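Cfl (Pectobacterium brasiliense, PDB 7A9J) is a coronafacic acid ligase of the ATP-dependent AMP-binding enzyme family, whose members typically activate carboxylic acids as acyl adenylates. Local coordinates at residues E269-K272 with E273-P276; A315-L318 with S319-F323; S26-R29 with K30-L34; L259-V262 with D263-I267. The protein carries 1 engineered substitution. One frame throughout, in Å; residues are numbered along the deposited sequence. Where two conformers were deposited one is given.

All four contacts are local, each lying within a helix or at its end, and all fall within the AMP-binding family region. Along the chain the order is interaction 3 (helix 24-34), interaction 4 (helix 261-265), interaction 1 (helix 267-274) and interaction 2 (helix 316-326). Interactions 4 and 1 are direct neighbours, their centres about 11 Å apart. Interaction 2 lies about 21 Å from interaction 1, centre to centre, and interaction 3 is the most remote, its centre about 28 to 38 Å from those of the others. A bond from Thr270 OG1 to Asp263 O thus joins two successive helices, while interactions 2 and 3 each belong to a separate helix.

Interaction 1: residues E269-K272 with E273-P276; sequences ETLK and ETQP
Thr270 O is gripped by two groups of the same residue: Thr274 OG1 at 2.8 Å and Thr274 N, also at 2.8 Å. The amide arrives closer to the carbonyl plane, whereas the hydroxyl comes from above it, 40° out, so the two donors share the oxygen without competing for one direction. What brings the hydroxyl back over the preceding turn is its first torsion (chi1 58°), which sets OG1 between the backbone N and the carbonyl carbon. Glu273 N adds a weak bond to the same oxygen, its main acceptor being Glu269 O. Thr270's own hydroxyl looks the other way along the chain, to Asp263 O and Asn266 O.

The apolar side of the turn is formed by Leu271, whose CD2 branch meets the ring of Pro276 at CG, 3.5 Å away, the two side chains crossing at about a right angle. Both residues also rest on Leu232 of strand 230-233. Gln275 N still donates to Leu271 O at 2.9 Å, although Gln275 itself has left helical geometry with positive phi, and its CG lies 3.5 Å from Lys272 O. The arrangement is that of a helix C-terminus, where helix 267-274 ends and the chain turns through Pro276 toward strand 278-281.

Interaction 2: residues A315-L318 with S319-F323; sequences ATEL and SQKFF
The chain winds here through the first turns of helix 316-326, with Ala315 at the N-cap and i to i+4 bonds such as Ser319 N to Ala315 O (2.9 Å) and Phe322 N to Leu318 O (2.8 Å). Ser319 turns its hydroxyl back on the helix: with chi1 at 84°, OG sits between its own backbone N and carbonyl carbon and donates to Thr316 O at 2.9 Å. Gln320 N also reaches that carbonyl, weakly. Gln320, extended beyond CG, passes aslant the Thr316 side chain, its CG 3.3 Å from Thr316 O and its NE2 3.5 Å from the CG2 methyl of Thr316. The polar ends of this pair have partners beyond the turn: Gln320 OE1 bonds to Gln446 NE2, and Thr316 OG1 to Ser356 N.

Helix 316-326 is the crossover of a beta-alpha-beta unit, linking parallel strands 306-311 and 331-335. Leu318 and Phe322 share a flank of it. The side chain of Leu318 packs on Pro283, His287 and Ile290 of helix 283-294, while Phe322, its CB 3.3 Å from Leu318 O, sends its ring away to meet Phe286 edge-to-face.

On the exposed side, Lys321 CD lies 4.2 Å from Glu317 OE1, and a bend at chi3 (86°) turns the chain beyond CD. Lys321 NZ stays 4.4 Å from Glu317 OE1, too far for a salt bridge, so any attraction is probably modest.

Interaction 3: residues S26-R29 with K30-L34; sequences SSFR and KHALL
Arg29 and Leu33 make the closest side-chain contact of this helical stretch, an apolar methyl set over a charged plane. Leu33 CD1 lies over the centre of one guanidinium face, 3.3 Å from Arg29 CZ and 3.4 Å from Arg29 NH2. The arginine chain runs extended from CG to NE, with CG anti to the backbone N (chi1 -179°), which carries the flat group along the helix to the next turn. CG of Arg29 lies alongside the same methyl at 3.8 Å.

The apolar pair, Phe28 and Ala32, lies on the buried flank. Ala32 CB approaches the ring of Phe28 obliquely, 4.0 Å from CE2, and the ring itself reaches Phe50, Leu53 and Ile57 of helix 50-66.

Backbone hydrogen bonds supply the polar part. Lys30 N donates to Ser26 O, Ala32 N to Phe28 O at 2.8 Å, and Leu33 N to Arg29 O, also at 2.8 Å, as expected for the regular alpha-helix 24-34. Ser26 N is bonded to Asn23 OD1.

Because the methyl takes a face of the guanidinium, the N-H groups, which lie in its plane, are not directed at Leu33; the contact is probably mainly van der Waals and uses none of them.

Interaction 4: residues L259-V262 with D263-I267; sequences LSEV and DIENI. With PO4 (phosphate ion), chain C.
Ser260 and Asp263 face each other across the first turn of helix 261-265 in a capping box. Ser260 OG, held between its backbone N and carbonyl carbon, accepts from Asp263 N at 3.1 Å. In return Asp263 OD1 takes the amide of Ser260 at 2.8 Å; the bond is almost straight (172°), but the N-H meets the carboxylate from above its plane, 37° out. Two amides at the start of the helix are thus satisfied by side chains.

Leu259, just before the helix, packs against its first turn. Its CB lies 3.8 Å from Asp263 CB, the two side chains crossing aslant, while Ile264 lies crosswise to it with CG1 3.9 Å from the same Leu259 CB. At the end of the leucine, CD1 meets Ile267 CD1 at 4.1 Å, and Leu234 backs this apolar group.

On the exposed side Glu261 and Glu265 lean across one another with carboxylate planes 31° apart; Glu261 OE2 and Glu265 OE1, like charges, stay 4.7 Å apart. A long, weak ion pair of Glu261 OE1 with Lys128 NZ may ease the repulsion. A phosphate ion, probably from the crystallisation liquor, sits at the helix start, bound also by Lys128 and Arg129. Its O3 accepts a hydrogen bond of 2.7 Å from Glu261 N.

Interaction 1: residues E269-K272 with E273-P276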
loop_
_atom_site.group_PDB
_atom_site.type_symbol
_atom_site.label_atom_id
_atom_site.label_comp_id
_atom_site.label_asym_id
_atom_site.label_seq_id
_atom_site.Cartn_x
_atom_site.Cartn_y
_atom_site.Cartn_z
ATOM N N GLU A 269 -12.566 -6.262 16.856
ATOM C CA GLU A 269 -13.842 -6.973 16.887
ATOM C C GLU A 269 -14.259 -7.427 15.493
ATOM O O GLU A 269 -14.808 -8.522 15.335
ATOM C CB GLU A 269 -14.917 -6.108 17.535
ATOM C CG GLU A 269 -14.850 -6.117 19.076
ATOM C CD GLU A 269 -15.111 -7.505 19.704
ATOM O OE1 GLU A 269 -15.698 -8.389 19.032
ATOM O OE2 GLU A 269 -14.730 -7.713 20.882
ATOM N N THR A 270 -14.031 -6.594 14.476
ATOM C CA THR A 270 -14.329 -6.994 13.110
ATOM C C THR A 270 -13.560 -8.243 12.709
ATOM O O THR A 270 -14.108 -9.128 12.033
ATOM C CB THR A 270 -14.008 -5.824 12.180
ATOM O OG1 THR A 270 -14.899 -4.739 12.538
ATOM C CG2 THR A 270 -14.173 -6.232 10.692
ATOM N N LEU A 271 -12.282 -8.324 13.093
ATOM C CA LEU A 271 -11.463 -9.469 12.698
ATOM C C LEU A 271 -11.894 -10.734 13.431
ATOM O O LEU A 271 -11.849 -11.830 12.855
ATOM C CB LEU A 271 -9.976 -9.173 12.939
ATOM C CG LEU A 271 -9.302 -8.230 11.942
ATOM C CD1 LEU A 271 -7.844 -8.034 12.298
ATOM C CD2 LEU A 271 -9.433 -8.867 10.506
ATOM N N LYS A 272 -12.290 -10.612 14.698
ATOM C CA LYS A 272 -12.847 -11.776 15.392
ATOM C C LYS A 272 -14.099 -12.270 14.689
ATOM O O LYS A 272 -14.350 -13.477 14.621
ATOM C CB LYS A 272 -13.155 -11.448 16.854
ATOM C CG LYS A 272 -11.904 -11.238 17.709
ATOM C CD LYS A 272 -12.302 -10.907 19.155
ATOM C CE LYS A 272 -11.087 -10.831 20.077
ATOM N NZ LYS A 272 -11.437 -10.307 21.423
ATOM N N GLU A 273 -14.893 -11.358 14.144
ATOM C CA GLU A 273 -16.135 -11.818 13.531
ATOM C C GLU A 273 -15.889 -12.374 12.140
ATOM O O GLU A 273 -16.496 -13.372 11.746
ATOM C CB GLU A 273 -17.151 -10.690 13.443
ATOM C CG GLU A 273 -18.409 -11.096 12.714
ATOM C CD GLU A 273 -19.478 -10.025 12.772
ATOM O OE1 GLU A 273 -20.655 -10.342 12.490
ATOM O OE2 GLU A 273 -19.137 -8.865 13.106
ATOM N N THR A 274 -15.011 -11.732 11.365
ATOM C CA THR A 274 -14.930 -12.079 9.962
ATOM C C THR A 274 -13.827 -13.073 9.646
ATOM O O THR A 274 -13.929 -13.767 8.635
ATOM C CB THR A 274 -14.705 -10.833 9.113
ATOM O OG1 THR A 274 -13.497 -10.190 9.556
ATOM C CG2 THR A 274 -15.885 -9.879 9.198
ATOM N N GLN A 275 -12.810 -13.174 10.498
ATOM C CA GLN A 275 -11.746 -14.164 10.375
ATOM C C GLN A 275 -11.170 -14.351 8.972
ATOM O O GLN A 275 -11.173 -15.464 8.441
ATOM C CB GLN A 275 -12.249 -15.499 10.913
ATOM C CG GLN A 275 -12.557 -15.424 12.365
ATOM C CD GLN A 275 -12.854 -16.787 12.932
ATOM O OE1 GLN A 275 -13.877 -17.378 12.614
ATOM N NE2 GLN A 275 -11.943 -17.306 13.755
ATOM N N PRO A 276 -10.653 -13.290 8.357
ATOM C CA PRO A 276 -10.045 -13.445 7.041
ATOM C C PRO A 276 -8.788 -14.318 7.127
ATOM O O PRO A 276 -8.155 -14.458 8.181
ATOM C CB PRO A 276 -9.700 -12.008 6.639
ATOM C CG PRO A 276 -9.508 -11.299 7.960
ATOM C CD PRO A 276 -10.504 -11.913 8.882
#

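Interaction 2: residues A315-L318 with S319-F323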
loop_
_atom_site.group_PDB
_atom_site.type_symbol
_atom_site.label_atom_id
_atom_site.label_comp_id
_atom_site.label_asym_id
_atom_site.label_seq_id
_atom_site.Cartn_x
_atom_site.Cartn_y
_atom_site.Cartn_z
ATOM N N ALA A 315 9.774 -3.466 7.101
ATOM C CA ALA A 315 8.932 -3.722 8.261
ATOM C C ALA A 315 9.564 -4.702 9.244
ATOM O O ALA A 315 8.860 -5.424 9.967
ATOM C CB ALA A 315 7.544 -4.213 7.777
ATOM N N THR A 316 10.902 -4.696 9.366
ATOM C CA THR A 316 11.511 -5.699 10.216
ATOM C C THR A 316 11.188 -5.477 11.691
ATOM O O THR A 316 10.969 -6.443 12.423
ATOM C CB THR A 316 13.046 -5.709 9.960
ATOM O OG1 THR A 316 13.267 -6.127 8.580
ATOM C CG2 THR A 316 13.787 -6.631 10.966
ATOM N N GLU A 317 11.234 -4.232 12.195
ATOM C CA GLU A 317 10.937 -4.058 13.615
ATOM C C GLU A 317 9.472 -4.388 13.911
ATOM O O GLU A 317 9.145 -4.995 14.945
ATOM C CB GLU A 317 11.262 -2.625 14.055
ATOM C CG GLU A 317 10.768 -2.284 15.413
ATOM C CD GLU A 317 10.841 -0.780 15.680
ATOM O OE1 GLU A 317 9.800 -0.180 16.033
ATOM O OE2 GLU A 317 11.943 -0.200 15.508
ATOM N N LEU A 318 8.590 -3.976 13.023
ATOM C CA LEU A 318 7.179 -4.322 13.182
ATOM C C LEU A 318 6.988 -5.850 13.233
ATOM O O LEU A 318 6.199 -6.365 14.031
ATOM C CB LEU A 318 6.407 -3.718 12.016
ATOM C CG LEU A 318 4.926 -4.128 11.851
ATOM C CD1 LEU A 318 4.174 -3.917 13.121
ATOM C CD2 LEU A 318 4.365 -3.295 10.732
ATOM N N SER A 319 7.726 -6.597 12.405
ATOM C CA SER A 319 7.528 -8.056 12.388
ATOM C C SER A 319 7.874 -8.677 13.735
ATOM O O SER A 319 7.239 -9.653 14.161
ATOM C CB SER A 319 8.353 -8.691 11.263
ATOM O OG SER A 319 9.692 -8.902 11.712
ATOM N N GLN A 320 8.903 -8.135 14.416
ATOM C CA GLN A 320 9.253 -8.620 15.743
ATOM C C GLN A 320 8.108 -8.385 16.732
ATOM O O GLN A 320 7.698 -9.300 17.460
ATOM C CB GLN A 320 10.551 -7.927 16.223
ATOM C CG GLN A 320 11.733 -8.121 15.166
ATOM C CD GLN A 320 12.985 -7.214 15.349
ATOM O OE1 GLN A 320 13.114 -6.457 16.315
ATOM N NE2 GLN A 320 13.912 -7.311 14.390
ATOM N N LYS A 321 7.580 -7.154 16.768
ATOM C CA LYS A 321 6.453 -6.862 17.657
ATOM C C LYS A 321 5.235 -7.701 17.294
ATOM O O LYS A 321 4.486 -8.148 18.173
ATOM C CB LYS A 321 6.098 -5.382 17.576
ATOM C CG LYS A 321 7.293 -4.468 17.829
ATOM C CD LYS A 321 6.998 -3.023 17.460
ATOM C CE LYS A 321 6.344 -2.309 18.632
ATOM N NZ LYS A 321 6.106 -0.870 18.354
ATOM N N PHE A 322 5.022 -7.916 15.998
ATOM C CA PHE A 322 3.822 -8.630 15.565
ATOM C C PHE A 322 3.901 -10.101 15.947
ATOM O O PHE A 322 2.893 -10.712 16.327
ATOM C CB PHE A 322 3.653 -8.456 14.066
ATOM C CG PHE A 322 2.269 -8.763 13.555
ATOM C CD1 PHE A 322 1.205 -7.899 13.841
ATOM C CD2 PHE A 322 2.032 -9.909 12.778
ATOM C CE1 PHE A 322 -0.077 -8.168 13.357
ATOM C CE2 PHE A 322 0.729 -10.201 12.278
ATOM C CZ PHE A 322 -0.304 -9.338 12.562
ATOM N N PHE A 323 5.089 -10.696 15.844
ATOM C CA PHE A 323 5.231 -12.075 16.306
ATOM C C PHE A 323 5.071 -12.173 17.817
ATOM O O PHE A 323 4.430 -13.106 18.319
ATOM C CB PHE A 323 6.594 -12.668 15.904
ATOM C CG PHE A 323 6.743 -14.110 16.332
ATOM C CD1 PHE A 323 6.114 -15.128 15.602
ATOM C CD2 PHE A 323 7.465 -14.443 17.470
ATOM C CE1 PHE A 323 6.203 -16.451 16.007
ATOM C CE2 PHE A 323 7.571 -15.772 17.877
ATOM C CZ PHE A 323 6.955 -16.771 17.141
#

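Interaction 3: residues S26-R29 with K30-L34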
loop_
_atom_site.group_PDB
_atom_site.type_symbol
_atom_site.label_atom_id
_atom_site.label_comp_id
_atom_site.label_asym_id
_atom_site.label_seq_id
_atom_site.Cartn_x
_atom_site.Cartn_y
_atom_site.Cartn_z
ATOM N N SER A 26 -11.502 -10.611 -18.730
ATOM C CA SER A 26 -11.832 -11.934 -19.248
ATOM C C SER A 26 -11.309 -13.021 -18.313
ATOM O O SER A 26 -11.894 -14.102 -18.231
ATOM C CB SER A 26 -11.310 -12.089 -20.673
ATOM O OG SER A 26 -9.901 -12.175 -20.645
ATOM N N SER A 27 -10.233 -12.742 -17.562
ATOM C CA SER A 27 -9.786 -13.692 -16.548
ATOM C C SER A 27 -10.796 -13.816 -15.426
ATOM O O SER A 27 -11.020 -14.914 -14.904
ATOM C CB SER A 27 -8.421 -13.255 -15.972
ATOM O OG SER A 27 -7.424 -13.455 -16.938
ATOM N N PHE A 28 -11.363 -12.690 -14.988
ATOM C CA PHE A 28 -12.402 -12.752 -13.988
ATOM C C PHE A 28 -13.596 -13.565 -14.512
ATOM O O PHE A 28 -14.155 -14.418 -13.808
ATOM C CB PHE A 28 -12.879 -11.328 -13.611
ATOM C CG PHE A 28 -14.084 -11.380 -12.764
ATOM C CD1 PHE A 28 -13.941 -11.684 -11.447
ATOM C CD2 PHE A 28 -15.399 -11.269 -13.330
ATOM C CE1 PHE A 28 -15.040 -11.801 -10.610
ATOM C CE2 PHE A 28 -16.503 -11.415 -12.531
ATOM C CZ PHE A 28 -16.349 -11.683 -11.158
ATOM N N ARG A 29 -14.038 -13.241 -15.732
ATOM C CA ARG A 29 -15.240 -13.855 -16.318
ATOM C C ARG A 29 -15.087 -15.359 -16.374
ATOM O O ARG A 29 -16.000 -16.117 -15.983
ATOM C CB ARG A 29 -15.437 -13.315 -17.730
ATOM C CG ARG A 29 -16.764 -13.955 -18.397
ATOM C CD ARG A 29 -16.908 -13.386 -19.822
ATOM N NE ARG A 29 -17.903 -14.231 -20.530
ATOM C CZ ARG A 29 -17.638 -15.451 -20.989
ATOM N NH1 ARG A 29 -16.423 -15.978 -20.842
ATOM N NH2 ARG A 29 -18.585 -16.140 -21.624
ATOM N N LYS A 30 -13.951 -15.799 -16.904
ATOM C CA LYS A 30 -13.685 -17.219 -17.051
ATOM C C LYS A 30 -13.823 -17.899 -15.701
ATOM O O LYS A 30 -14.579 -18.866 -15.554
ATOM C CB LYS A 30 -12.305 -17.440 -17.649
ATOM C CG LYS A 30 -11.986 -18.908 -17.927
ATOM C CD LYS A 30 -10.504 -19.087 -18.218
ATOM C CE LYS A 30 -10.167 -20.573 -18.368
ATOM N NZ LYS A 30 -8.814 -20.733 -18.950
ATOM N N HIS A 31 -13.195 -17.324 -14.671
ATOM C CA HIS A 31 -13.334 -17.923 -13.354
ATOM C C HIS A 31 -14.762 -17.857 -12.821
ATOM O O HIS A 31 -15.268 -18.838 -12.252
ATOM C CB HIS A 31 -12.389 -17.276 -12.370
ATOM C CG HIS A 31 -12.365 -18.012 -11.075
ATOM N ND1 HIS A 31 -11.502 -19.059 -10.843
ATOM C CD2 HIS A 31 -13.180 -17.949 -9.994
ATOM C CE1 HIS A 31 -11.760 -19.587 -9.658
ATOM N NE2 HIS A 31 -12.779 -18.941 -9.125
ATOM N N ALA A 32 -15.440 -16.730 -12.982
ATOM C CA ALA A 32 -16.803 -16.680 -12.496
ATOM C C ALA A 32 -17.670 -17.745 -13.171
ATOM O O ALA A 32 -18.565 -18.323 -12.544
ATOM C CB ALA A 32 -17.388 -15.283 -12.720
ATOM N N LEU A 33 -17.441 -18.012 -14.454
ATOM C CA LEU A 33 -18.365 -18.919 -15.132
ATOM C C LEU A 33 -18.109 -20.367 -14.767
ATOM O O LEU A 33 -18.984 -21.223 -14.970
ATOM C CB LEU A 33 -18.292 -18.712 -16.638
ATOM C CG LEU A 33 -19.042 -17.431 -16.962
ATOM C CD1 LEU A 33 -18.833 -17.168 -18.410
ATOM C CD2 LEU A 33 -20.563 -17.475 -16.619
ATOM N N LEU A 34 -16.954 -20.651 -14.207
ATOM C CA LEU A 34 -16.575 -21.997 -13.827
ATOM C C LEU A 34 -16.707 -22.223 -12.331
ATOM O O LEU A 34 -16.586 -23.361 -11.883
ATOM C CB LEU A 34 -15.125 -22.283 -14.271
ATOM C CG LEU A 34 -14.873 -22.170 -15.791
ATOM C CD1 LEU A 34 -13.377 -22.238 -16.164
ATOM C CD2 LEU A 34 -15.708 -23.207 -16.579
#

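Interaction 4: residues L259-V262 with D263-I267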
loop_
_atom_site.group_PDB
_atom_site.type_symbol
_atom_site.label_atom_id
_atom_site.label_comp_id
_atom_site.label_asym_id
_atom_site.label_seq_id
_atom_site.Cartn_x
_atom_site.Cartn_y
_atom_site.Cartn_z
ATOM N N LEU A 259 -14.420 -3.985 4.094
ATOM C CA LEU A 259 -14.786 -3.307 5.333
ATOM C C LEU A 259 -15.015 -1.812 5.135
ATOM O O LEU A 259 -14.293 -1.146 4.389
ATOM C CB LEU A 259 -13.655 -3.486 6.350
ATOM C CG LEU A 259 -13.287 -4.943 6.626
ATOM C CD1 LEU A 259 -12.148 -4.971 7.695
ATOM C CD2 LEU A 259 -14.541 -5.696 7.111
ATOM N N SER A 260 -15.925 -1.277 5.924
ATOM C CA SER A 260 -16.213 0.141 5.987
ATOM C C SER A 260 -15.229 0.820 6.937
ATOM O O SER A 260 -14.516 0.161 7.680
ATOM C CB SER A 260 -17.628 0.352 6.463
ATOM O OG SER A 260 -17.702 0.151 7.865
ATOM N N GLU A 261 -15.223 2.156 6.917
ATOM C CA GLU A 261 -14.395 2.916 7.853
ATOM C C GLU A 261 -14.722 2.540 9.302
ATOM O O GLU A 261 -13.812 2.279 10.110
ATOM C CB GLU A 261 -14.598 4.416 7.603
ATOM C CG GLU A 261 -13.543 5.278 8.326
ATOM C CD GLU A 261 -13.455 6.713 7.806
ATOM O OE1 GLU A 261 -14.509 7.307 7.480
ATOM O OE2 GLU A 261 -12.320 7.246 7.732
ATOM N N VAL A 262 -16.008 2.421 9.623
ATOM C CA VAL A 262 -16.379 2.087 10.989
ATOM C C VAL A 262 -15.893 0.691 11.339
ATOM O O VAL A 262 -15.421 0.439 12.465
ATOM C CB VAL A 262 -17.894 2.228 11.170
ATOM C CG1 VAL A 262 -18.325 1.475 12.423
ATOM C CG2 VAL A 262 -18.197 3.687 11.333
ATOM N N ASP A 263 -15.970 -0.231 10.372
ATOM C CA ASP A 263 -15.478 -1.587 10.616
ATOM C C ASP A 263 -14.009 -1.554 10.985
ATOM O O ASP A 263 -13.560 -2.320 11.843
ATOM C CB ASP A 263 -15.646 -2.492 9.403
ATOM C CG ASP A 263 -17.108 -2.680 8.993
ATOM O OD1 ASP A 263 -17.326 -2.864 7.783
ATOM O OD2 ASP A 263 -18.005 -2.638 9.862
ATOM N N ILE A 264 -13.246 -0.688 10.318
ATOM C CA ILE A 264 -11.801 -0.681 10.558
ATOM C C ILE A 264 -11.438 0.073 11.825
ATOM O O ILE A 264 -10.459 -0.281 12.503
ATOM C CB ILE A 264 -11.093 -0.135 9.312
ATOM C CG1 ILE A 264 -11.179 -1.172 8.220
ATOM C CG2 ILE A 264 -9.561 0.075 9.595
ATOM C CD1 ILE A 264 -10.732 -0.665 6.850
ATOM N N GLU A 265 -12.205 1.098 12.190
ATOM C CA GLU A 265 -12.079 1.646 13.534
ATOM C C GLU A 265 -12.321 0.579 14.595
ATOM O O GLU A 265 -11.722 0.631 15.666
ATOM C CB GLU A 265 -13.048 2.819 13.743
ATOM C CG GLU A 265 -12.753 4.024 12.855
ATOM C CD GLU A 265 -13.938 5.012 12.742
ATOM O OE1 GLU A 265 -13.797 6.004 11.983
ATOM O OE2 GLU A 265 -14.998 4.805 13.398
ATOM N N ASN A 266 -13.173 -0.404 14.321
ATOM C CA ASN A 266 -13.380 -1.461 15.302
ATOM C C ASN A 266 -12.691 -2.747 14.848
ATOM O O ASN A 266 -13.275 -3.834 14.945
ATOM C CB ASN A 266 -14.887 -1.639 15.519
ATOM C CG ASN A 266 -15.501 -0.432 16.201
ATOM O OD1 ASN A 266 -16.209 0.362 15.573
ATOM N ND2 ASN A 266 -15.229 -0.283 17.492
ATOM N N ILE A 267 -11.428 -2.628 14.409
ATOM C CA ILE A 267 -10.807 -3.686 13.615
ATOM C C ILE A 267 -10.675 -4.974 14.417
ATOM O O ILE A 267 -10.822 -6.070 13.859
ATOM C CB ILE A 267 -9.447 -3.231 13.035
ATOM C CG1 ILE A 267 -8.817 -4.346 12.171
ATOM C CG2 ILE A 267 -8.499 -2.780 14.143
ATOM C CD1 ILE A 267 -9.628 -4.613 10.915
HETATM P P PO4 C . -17.247 4.483 4.539
HETATM O O1 PO4 C . -16.381 5.763 4.538
HETATM O O2 PO4 C . -18.295 4.525 5.629
HETATM O O3 PO4 C . -16.339 3.317 4.781
HETATM O O4 PO4 C . -17.952 4.277 3.243
#